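PDB 4PET: extracellular solute-binding protein, family 7 from Colwellia psychrerythraea, which binds pyruvate together with a calcium ion and probably delivers this or a related ligand to a TRAP transporter in the inner membrane. Local coordinates for residues 209-214 against 233-238; 133-138 against 325-330; 119-124 against 268-273. All blocks are in the same frame, centred on the assembly; numbering follows the deposited sequence.

Interaction 1 (209-214 against 233-238). With CA (calcium ion), chain E; PYR (pyruvic acid), chain D.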
# COMPACT_ATOMS: atom_id res chain seq x y z
N ALA A 209 -27.21 -5.86 -14.51
CA ALA A 209 -25.81 -5.45 -14.45
C ALA A 209 -25.29 -5.83 -13.08
O ALA A 209 -26.08 -6.11 -12.16
CB ALA A 209 -25.71 -3.97 -14.65
N LEU A 210 -23.98 -5.82 -12.92
CA LEU A 210 -23.39 -6.09 -11.62
C LEU A 210 -22.01 -5.50 -11.60
O LEU A 210 -21.42 -5.23 -12.65
CB LEU A 210 -23.32 -7.59 -11.34
CG LEU A 210 -22.46 -8.49 -12.26
CD1 LEU A 210 -20.97 -8.45 -11.90
CD2 LEU A 210 -22.99 -9.90 -12.15
N GLU A 211 -21.49 -5.32 -10.40
CA GLU A 211 -20.07 -5.08 -10.26
C GLU A 211 -19.56 -6.10 -9.27
O GLU A 211 -20.31 -6.62 -8.42
CB GLU A 211 -19.80 -3.62 -9.87
CG GLU A 211 -20.22 -3.19 -8.48
CD GLU A 211 -19.21 -3.65 -7.43
OE1 GLU A 211 -19.61 -4.32 -6.47
OE2 GLU A 211 -18.00 -3.37 -7.59
N TRP A 212 -18.29 -6.46 -9.41
CA TRP A 212 -17.67 -7.33 -8.43
C TRP A 212 -16.38 -6.67 -7.93
O TRP A 212 -16.45 -5.96 -6.92
CB TRP A 212 -17.48 -8.75 -8.97
CG TRP A 212 -16.73 -9.62 -8.05
CD1 TRP A 212 -15.51 -10.21 -8.30
CD2 TRP A 212 -17.08 -9.97 -6.72
NE1 TRP A 212 -15.10 -10.90 -7.20
CE2 TRP A 212 -16.04 -10.77 -6.21
CE3 TRP A 212 -18.19 -9.70 -5.90
CZ2 TRP A 212 -16.07 -11.32 -4.93
CZ3 TRP A 212 -18.21 -10.23 -4.64
CH2 TRP A 212 -17.16 -11.02 -4.15
N VAL A 213 -15.26 -6.84 -8.63
CA VAL A 213 -14.01 -6.20 -8.22
C VAL A 213 -13.28 -5.48 -9.35
O VAL A 213 -13.04 -4.27 -9.30
CB VAL A 213 -13.05 -7.22 -7.57
CG1 VAL A 213 -11.69 -6.57 -7.30
CG2 VAL A 213 -13.68 -7.76 -6.26
N GLY A 214 -12.93 -6.24 -10.38
CA GLY A 214 -12.05 -5.74 -11.41
C GLY A 214 -11.35 -6.89 -12.10
O GLY A 214 -11.71 -8.06 -11.92
N GLY A 233 -14.61 2.84 -12.88
CA GLY A 233 -15.09 3.05 -11.51
C GLY A 233 -15.29 4.48 -10.99
O GLY A 233 -15.24 5.46 -11.73
N TRP A 234 -15.52 4.57 -9.67
CA TRP A 234 -16.04 5.77 -9.00
C TRP A 234 -16.57 5.42 -7.60
O TRP A 234 -16.45 6.18 -6.66
CB TRP A 234 -17.16 6.46 -9.80
CG TRP A 234 -18.41 5.60 -10.01
CD1 TRP A 234 -18.65 4.75 -11.05
CD2 TRP A 234 -19.55 5.49 -9.14
NE1 TRP A 234 -19.89 4.14 -10.89
CE2 TRP A 234 -20.45 4.57 -9.72
CE3 TRP A 234 -19.89 6.10 -7.92
CZ2 TRP A 234 -21.69 4.24 -9.13
CZ3 TRP A 234 -21.14 5.77 -7.35
CH2 TRP A 234 -22.01 4.84 -7.96
N HIS A 235 -17.11 4.21 -7.48
CA HIS A 235 -17.95 3.78 -6.35
C HIS A 235 -17.16 3.05 -5.27
O HIS A 235 -17.54 3.07 -4.08
CB HIS A 235 -19.01 2.82 -6.88
CG HIS A 235 -18.41 1.60 -7.49
ND1 HIS A 235 -18.64 0.34 -7.00
CD2 HIS A 235 -17.53 1.45 -8.51
CE1 HIS A 235 -17.94 -0.54 -7.69
NE2 HIS A 235 -17.27 0.11 -8.62
N GLU A 236 -16.07 2.38 -5.67
CA GLU A 236 -15.23 1.65 -4.73
C GLU A 236 -13.75 1.88 -4.98
O GLU A 236 -13.05 1.02 -5.52
CB GLU A 236 -15.55 0.16 -4.75
CG GLU A 236 -16.95 -0.19 -4.22
CD GLU A 236 -17.14 -1.69 -4.00
OE1 GLU A 236 -16.34 -2.28 -3.25
OE2 GLU A 236 -18.07 -2.27 -4.58
N PRO A 237 -13.24 3.06 -4.57
CA PRO A 237 -11.84 3.43 -4.88
C PRO A 237 -10.77 2.65 -4.14
O PRO A 237 -9.62 2.63 -4.59
CB PRO A 237 -11.75 4.89 -4.46
CG PRO A 237 -12.85 5.04 -3.40
CD PRO A 237 -13.97 4.15 -3.92
N GLY A 238 -11.15 2.04 -3.01
CA GLY A 238 -10.20 1.45 -2.09
C GLY A 238 -10.86 0.46 -1.14
O GLY A 238 -10.82 0.61 0.07
CA CA E . -17.37 -4.34 -5.46
C PYR D . -17.93 -6.72 -3.28
O PYR D . -18.57 -6.05 -4.20
OXT PYR D . -18.63 -7.53 -2.55
CA PYR D . -16.52 -6.62 -3.15
O3 PYR D . -15.85 -5.67 -3.74
CB PYR D . -15.74 -7.65 -2.39

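Interaction 2 (133-138 against 325-330)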
# COMPACT_ATOMS: atom_id res chain seq x y z
N MSE A 133 -13.69 2.21 14.07
CA MSE A 133 -14.21 0.90 13.76
C MSE A 133 -14.49 0.09 15.02
O MSE A 133 -15.51 -0.61 15.12
CB MSE A 133 -13.25 0.14 12.83
CG MSE A 133 -13.80 -1.20 12.45
SE MSE A 133 -12.96 -1.93 10.83
CE MSE A 133 -11.21 -2.07 11.48
N LYS A 134 -13.61 0.24 16.00
CA LYS A 134 -13.74 -0.43 17.29
C LYS A 134 -14.98 0.09 18.05
O LYS A 134 -15.70 -0.69 18.69
CB LYS A 134 -12.46 -0.18 18.11
CG LYS A 134 -12.47 -0.75 19.53
CD LYS A 134 -11.16 -0.37 20.26
CE LYS A 134 -10.97 -1.21 21.50
NZ LYS A 134 -12.10 -1.07 22.43
N LYS A 135 -15.22 1.40 17.96
CA LYS A 135 -16.41 1.99 18.63
C LYS A 135 -17.71 1.46 17.99
O LYS A 135 -18.71 1.30 18.67
CB LYS A 135 -16.42 3.52 18.56
CG LYS A 135 -15.44 4.22 19.44
CD LYS A 135 -15.96 5.61 19.87
CE LYS A 135 -15.70 6.69 18.80
NZ LYS A 135 -14.75 7.79 19.21
N VAL A 136 -17.71 1.19 16.69
CA VAL A 136 -18.91 0.68 16.04
C VAL A 136 -19.10 -0.80 16.38
O VAL A 136 -20.19 -1.21 16.73
CB VAL A 136 -18.88 0.90 14.49
CG1 VAL A 136 -19.92 0.04 13.77
CG2 VAL A 136 -19.07 2.41 14.19
N TYR A 137 -18.02 -1.57 16.32
CA TYR A 137 -18.12 -3.02 16.42
C TYR A 137 -18.13 -3.57 17.84
O TYR A 137 -18.66 -4.67 18.07
CB TYR A 137 -17.00 -3.70 15.58
CG TYR A 137 -17.40 -3.86 14.12
CD1 TYR A 137 -18.11 -4.99 13.70
CD2 TYR A 137 -17.08 -2.91 13.19
CE1 TYR A 137 -18.49 -5.14 12.39
CE2 TYR A 137 -17.47 -3.05 11.87
CZ TYR A 137 -18.19 -4.17 11.48
OH TYR A 137 -18.57 -4.37 10.16
N ASP A 138 -17.58 -2.83 18.79
CA ASP A 138 -17.51 -3.27 20.19
C ASP A 138 -18.88 -3.58 20.75
O ASP A 138 -19.02 -4.43 21.63
CB ASP A 138 -16.89 -2.23 21.13
CG ASP A 138 -15.36 -2.36 21.24
OD1 ASP A 138 -14.79 -3.33 20.69
OD2 ASP A 138 -14.74 -1.48 21.90
N THR A 325 -22.52 8.43 12.83
CA THR A 325 -22.39 8.57 11.37
C THR A 325 -21.76 9.90 11.00
O THR A 325 -20.94 10.00 10.10
CB THR A 325 -23.75 8.49 10.68
OG1 THR A 325 -24.44 7.31 11.12
CG2 THR A 325 -23.58 8.47 9.13
N ALA A 326 -22.17 10.96 11.70
CA ALA A 326 -21.62 12.27 11.39
C ALA A 326 -20.13 12.25 11.72
O ALA A 326 -19.30 12.77 10.94
CB ALA A 326 -22.37 13.38 12.15
N GLU A 327 -19.78 11.60 12.82
CA GLU A 327 -18.41 11.56 13.27
C GLU A 327 -17.57 10.78 12.28
O GLU A 327 -16.46 11.20 11.90
CB GLU A 327 -18.26 10.93 14.66
CG GLU A 327 -16.80 11.03 15.16
CD GLU A 327 -16.53 10.35 16.51
OE1 GLU A 327 -17.48 9.90 17.19
OE2 GLU A 327 -15.33 10.26 16.88
N ILE A 328 -18.09 9.65 11.83
CA ILE A 328 -17.32 8.83 10.90
C ILE A 328 -17.15 9.55 9.55
O ILE A 328 -16.05 9.61 9.03
CB ILE A 328 -17.95 7.46 10.67
CG1 ILE A 328 -17.97 6.66 11.96
CG2 ILE A 328 -17.12 6.69 9.62
CD1 ILE A 328 -18.90 5.47 11.93
N LEU A 329 -18.24 10.08 9.00
CA LEU A 329 -18.14 10.78 7.72
C LEU A 329 -17.28 12.06 7.79
O LEU A 329 -16.62 12.42 6.82
CB LEU A 329 -19.50 11.12 7.16
CG LEU A 329 -20.35 9.89 6.84
CD1 LEU A 329 -21.68 10.33 6.34
CD2 LEU A 329 -19.65 8.95 5.81
N LYS A 330 -17.29 12.75 8.92
CA LYS A 330 -16.42 13.91 9.07
C LYS A 330 -14.95 13.51 9.08
O LYS A 330 -14.10 14.21 8.52
CB LYS A 330 -16.72 14.67 10.36
CG LYS A 330 -15.75 15.83 10.61
CD LYS A 330 -15.94 16.44 11.98
CE LYS A 330 -15.71 17.94 11.99
NZ LYS A 330 -14.51 18.37 11.22

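Interaction 3 (119-124 against 268-273)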
# COMPACT_ATOMS: atom_id res chain seq x y z
N GLU A 119 -4.16 5.71 0.73
CA GLU A 119 -4.74 6.73 1.61
C GLU A 119 -5.53 6.10 2.74
O GLU A 119 -5.44 6.52 3.91
CB GLU A 119 -5.65 7.65 0.80
CG GLU A 119 -4.91 8.40 -0.31
CD GLU A 119 -5.80 9.26 -1.15
OE1 GLU A 119 -5.31 10.26 -1.70
OE2 GLU A 119 -6.99 8.93 -1.31
N GLN A 120 -6.34 5.11 2.41
CA GLN A 120 -7.22 4.50 3.40
C GLN A 120 -6.40 3.77 4.46
O GLN A 120 -6.76 3.77 5.64
CB GLN A 120 -8.23 3.59 2.73
CG GLN A 120 -9.32 3.11 3.67
CD GLN A 120 -10.08 1.98 3.04
OE1 GLN A 120 -9.49 1.04 2.50
NE2 GLN A 120 -11.39 2.08 3.06
N HIS A 121 -5.24 3.23 4.08
CA HIS A 121 -4.40 2.59 5.08
C HIS A 121 -3.84 3.61 6.09
O HIS A 121 -3.80 3.34 7.28
CB HIS A 121 -3.29 1.82 4.39
CG HIS A 121 -3.78 0.61 3.65
ND1 HIS A 121 -3.07 0.00 2.64
CD2 HIS A 121 -4.92 -0.11 3.80
CE1 HIS A 121 -3.75 -1.04 2.20
NE2 HIS A 121 -4.88 -1.12 2.88
N ALA A 122 -3.44 4.78 5.60
CA ALA A 122 -3.03 5.87 6.45
C ALA A 122 -4.17 6.23 7.39
O ALA A 122 -3.97 6.46 8.61
CB ALA A 122 -2.65 7.07 5.60
N TRP A 123 -5.36 6.30 6.82
CA TRP A 123 -6.52 6.69 7.59
C TRP A 123 -6.79 5.67 8.70
O TRP A 123 -6.98 6.07 9.85
CB TRP A 123 -7.77 6.85 6.72
CG TRP A 123 -9.00 7.12 7.53
CD1 TRP A 123 -9.32 8.29 8.14
CD2 TRP A 123 -10.08 6.20 7.83
NE1 TRP A 123 -10.51 8.16 8.83
CE2 TRP A 123 -11.00 6.89 8.65
CE3 TRP A 123 -10.34 4.88 7.50
CZ2 TRP A 123 -12.18 6.31 9.11
CZ3 TRP A 123 -11.51 4.28 7.98
CH2 TRP A 123 -12.42 5.00 8.77
N PHE A 124 -6.75 4.37 8.36
CA PHE A 124 -7.00 3.28 9.33
C PHE A 124 -6.00 3.27 10.48
O PHE A 124 -6.38 3.29 11.62
CB PHE A 124 -6.95 1.88 8.70
CG PHE A 124 -8.27 1.39 8.21
CD1 PHE A 124 -9.33 1.17 9.10
CD2 PHE A 124 -8.47 1.17 6.85
CE1 PHE A 124 -10.57 0.74 8.63
CE2 PHE A 124 -9.72 0.71 6.38
CZ PHE A 124 -10.76 0.50 7.27
N ALA A 268 -1.34 -10.40 6.34
CA ALA A 268 -2.14 -11.04 5.27
C ALA A 268 -2.93 -9.99 4.52
O ALA A 268 -3.10 -10.07 3.33
CB ALA A 268 -3.09 -12.14 5.84
N ALA A 269 -3.46 -9.01 5.24
CA ALA A 269 -4.27 -7.97 4.63
C ALA A 269 -3.45 -7.06 3.71
O ALA A 269 -3.87 -6.73 2.61
CB ALA A 269 -4.95 -7.13 5.71
N TYR A 270 -2.28 -6.62 4.17
CA TYR A 270 -1.44 -5.81 3.32
C TYR A 270 -1.02 -6.59 2.07
O TYR A 270 -1.09 -6.06 0.98
CB TYR A 270 -0.19 -5.43 4.09
CG TYR A 270 -0.31 -4.16 4.92
CD1 TYR A 270 -0.56 -2.93 4.32
CD2 TYR A 270 -0.08 -4.20 6.29
CE1 TYR A 270 -0.59 -1.77 5.06
CE2 TYR A 270 -0.08 -3.02 7.05
CZ TYR A 270 -0.33 -1.82 6.43
OH TYR A 270 -0.32 -0.67 7.17
N ASP A 271 -0.56 -7.83 2.24
CA ASP A 271 -0.17 -8.64 1.09
C ASP A 271 -1.32 -8.81 0.12
O ASP A 271 -1.08 -8.91 -1.08
CB ASP A 271 0.26 -10.03 1.51
CG ASP A 271 1.72 -10.11 1.93
OD1 ASP A 271 2.56 -9.24 1.54
OD2 ASP A 271 2.05 -11.07 2.65
N MSE A 272 -2.56 -8.89 0.60
CA MSE A 272 -3.67 -9.04 -0.36
C MSE A 272 -3.80 -7.87 -1.35
O MSE A 272 -4.26 -8.06 -2.48
CB MSE A 272 -5.02 -9.32 0.33
CG MSE A 272 -5.98 -10.10 -0.57
SE MSE A 272 -7.85 -9.87 -0.07
CE MSE A 272 -8.15 -8.20 -0.87
N TYR A 273 -3.41 -6.67 -0.93
CA TYR A 273 -3.43 -5.53 -1.82
C TYR A 273 -2.34 -5.68 -2.89
O TYR A 273 -2.55 -5.36 -4.05
CB TYR A 273 -3.22 -4.24 -1.03
CG TYR A 273 -3.13 -3.01 -1.89
CD1 TYR A 273 -4.01 -2.81 -2.94
CD2 TYR A 273 -2.19 -2.02 -1.65
CE1 TYR A 273 -3.94 -1.69 -3.74
CE2 TYR A 273 -2.11 -0.87 -2.47
CZ TYR A 273 -3.00 -0.71 -3.50
OH TYR A 273 -2.94 0.43 -4.30

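Interaction 1 (209-214 against 233-238)
Glu211 and Glu236 share the calcium ion, their oxygens side by side in its coordination shell, but they hold it differently. Glu211 is bidentate, with OE1 2.5 Å and OE2 2.4 Å from the metal. Its CG sits between the backbone N and the carbonyl carbon (chi1 69°), and a second bend at chi2 folds the carboxylate back toward the ion. Glu236 reaches in from the facing loop with its chain extended beyond CG and binds through one oxygen, OE2, 2.4 Å from calcium. The two carboxylate planes are turned 50° apart, and Glu211 OE1 lies 3.2 Å from Glu236 OE2. The second oxygen of Glu236, OE1, does not bind the ion. It is hydrogen-bonded to Thr239 and Tyr96, which fixes the rotation of the carboxylate. His235 lies beside Glu211, with CE1 3.6 Å from Glu211 CG, and its NE2 is anchored on the carbonyl of Met154.

Trp212 contributes its backbone O to the metal at 2.4 Å, while its side chain, with CG anti to the backbone N (chi1 174°), lays one indole face over pyruvate near the rim, CZ3 coming 3.4 Å from the carboxylate OXT. Pyruvate itself chelates calcium through carboxylate O and keto O3, the latter bond being 2.6 Å, and Gln153 OE1 supplies the seventh ligand. Tyr97, Arg174 and Gln153 hydrogen-bond to pyruvate as well. Three carboxylates would more than offset the calcium charge, and Arg174 on pyruvate would probably compensate the rest. Such shared coordination marks the calcium-containing pyruvate pocket of this TRAP-family solute-binding protein.

Interaction 2 (133-138 against 325-330)
Val136 and Ile328 face each other from two helices that keep well apart, the CA of Val136 lying 9.8 Å from the CA of Ile328, so side chains alone bridge the gap. The apolar half of the contact is a single methyl meeting: Val136 CG2 comes 3.8 Å from Ile328 CD1. Ile328 reaches further than Val136, because its CG1 is anti to the carbonyl carbon (chi1 -64°) and the extended chi2 of 164° carries CD1 outward. The two side chains cross at about a right angle, and both residues are buried.

In the DctP-type fold this joins helix 129-137 to the first turns of the long C-terminal helix 323-353. Helix 129-137 is seated on strand 142-149 of the five-stranded sheet, against which Met133, present as selenomethionine, and Tyr137 pack.

On the more exposed flank, Lys135 and Glu327 also meet nearly at a right angle. Their salt bridge is long and its hydrogen bond weak, Lys135 NZ standing 3.4 Å from Glu327 OE2. Glu327 runs straight out beyond CG, whereas Lys135 bends at chi3 (-83°) and again at chi4 to bring its ammonium round. The other oxygen, Glu327 OE1, is 4.0 Å from Lys135 NZ, so the approach favours OE2. A much shorter ion pair lies within 133-138, where Lys134 NZ is 2.7 Å from Asp138 OD2 and meets the syn lone pair of that oxygen.

Interaction 3 (119-124 against 268-273)
His121 and Tyr270 form the close part of this contact, a T-shaped pair in which the edge of the tyrosine ring is directed at the face of the imidazole. The ring centroids of His121 and Tyr270 are 5.3 Å apart and the planes are inclined at 75°. The nearest atoms are His121 ND1 and Tyr270 CE1, 3.9 Å from each other. His121 CG stands anti to the carbonyl carbon (chi1 -69°), pointing the ring into the space between the helices, whose nearest CA atoms, of His121 and Tyr270, are 9.1 Å apart.

The looser part is at Tyr273, whose CD2 approaches the edge of the imidazole with 4.3 Å to His121 CE1. This side is not open to solvent: all three residues are buried. The helix packing continues into the dimer interface, where the ring of Tyr270 stacks on Tyr270 of the second subunit and its OH bonds to Asp271 and Ser274 of that subunit.

Around the pair, His121 NE2 is tied to Glu240 of strand 240-246, and Ala122 and Trp123 turn to helix 323-353. From helix 255-290, Ala268 and Met272 lean instead on helix 44-58.

In the fold
From the N terminus, helix 117-126 comes first and supplies 119-124; helix 129-137 follows directly with 133-138. The two meet, Met133 CE lying 4.1 Å from Phe124 CE1. The chain then runs through 209-214 to 233-238, so interaction 1 closes a short loop, only 18 residues long, inside the spans of both other contacts. Interaction 3 closes next, at 268-273 on helix 255-290, and interaction 2 last, at 325-330 on helix 323-353. Their segments alternate along the chain, so these two closures cross. Together they fasten adjacent helices to the long helices 255-290 and 323-353, while interaction 1 joins loops around the ligand. Interactions 1 and 3 approach each other at Gly238 and Gln120.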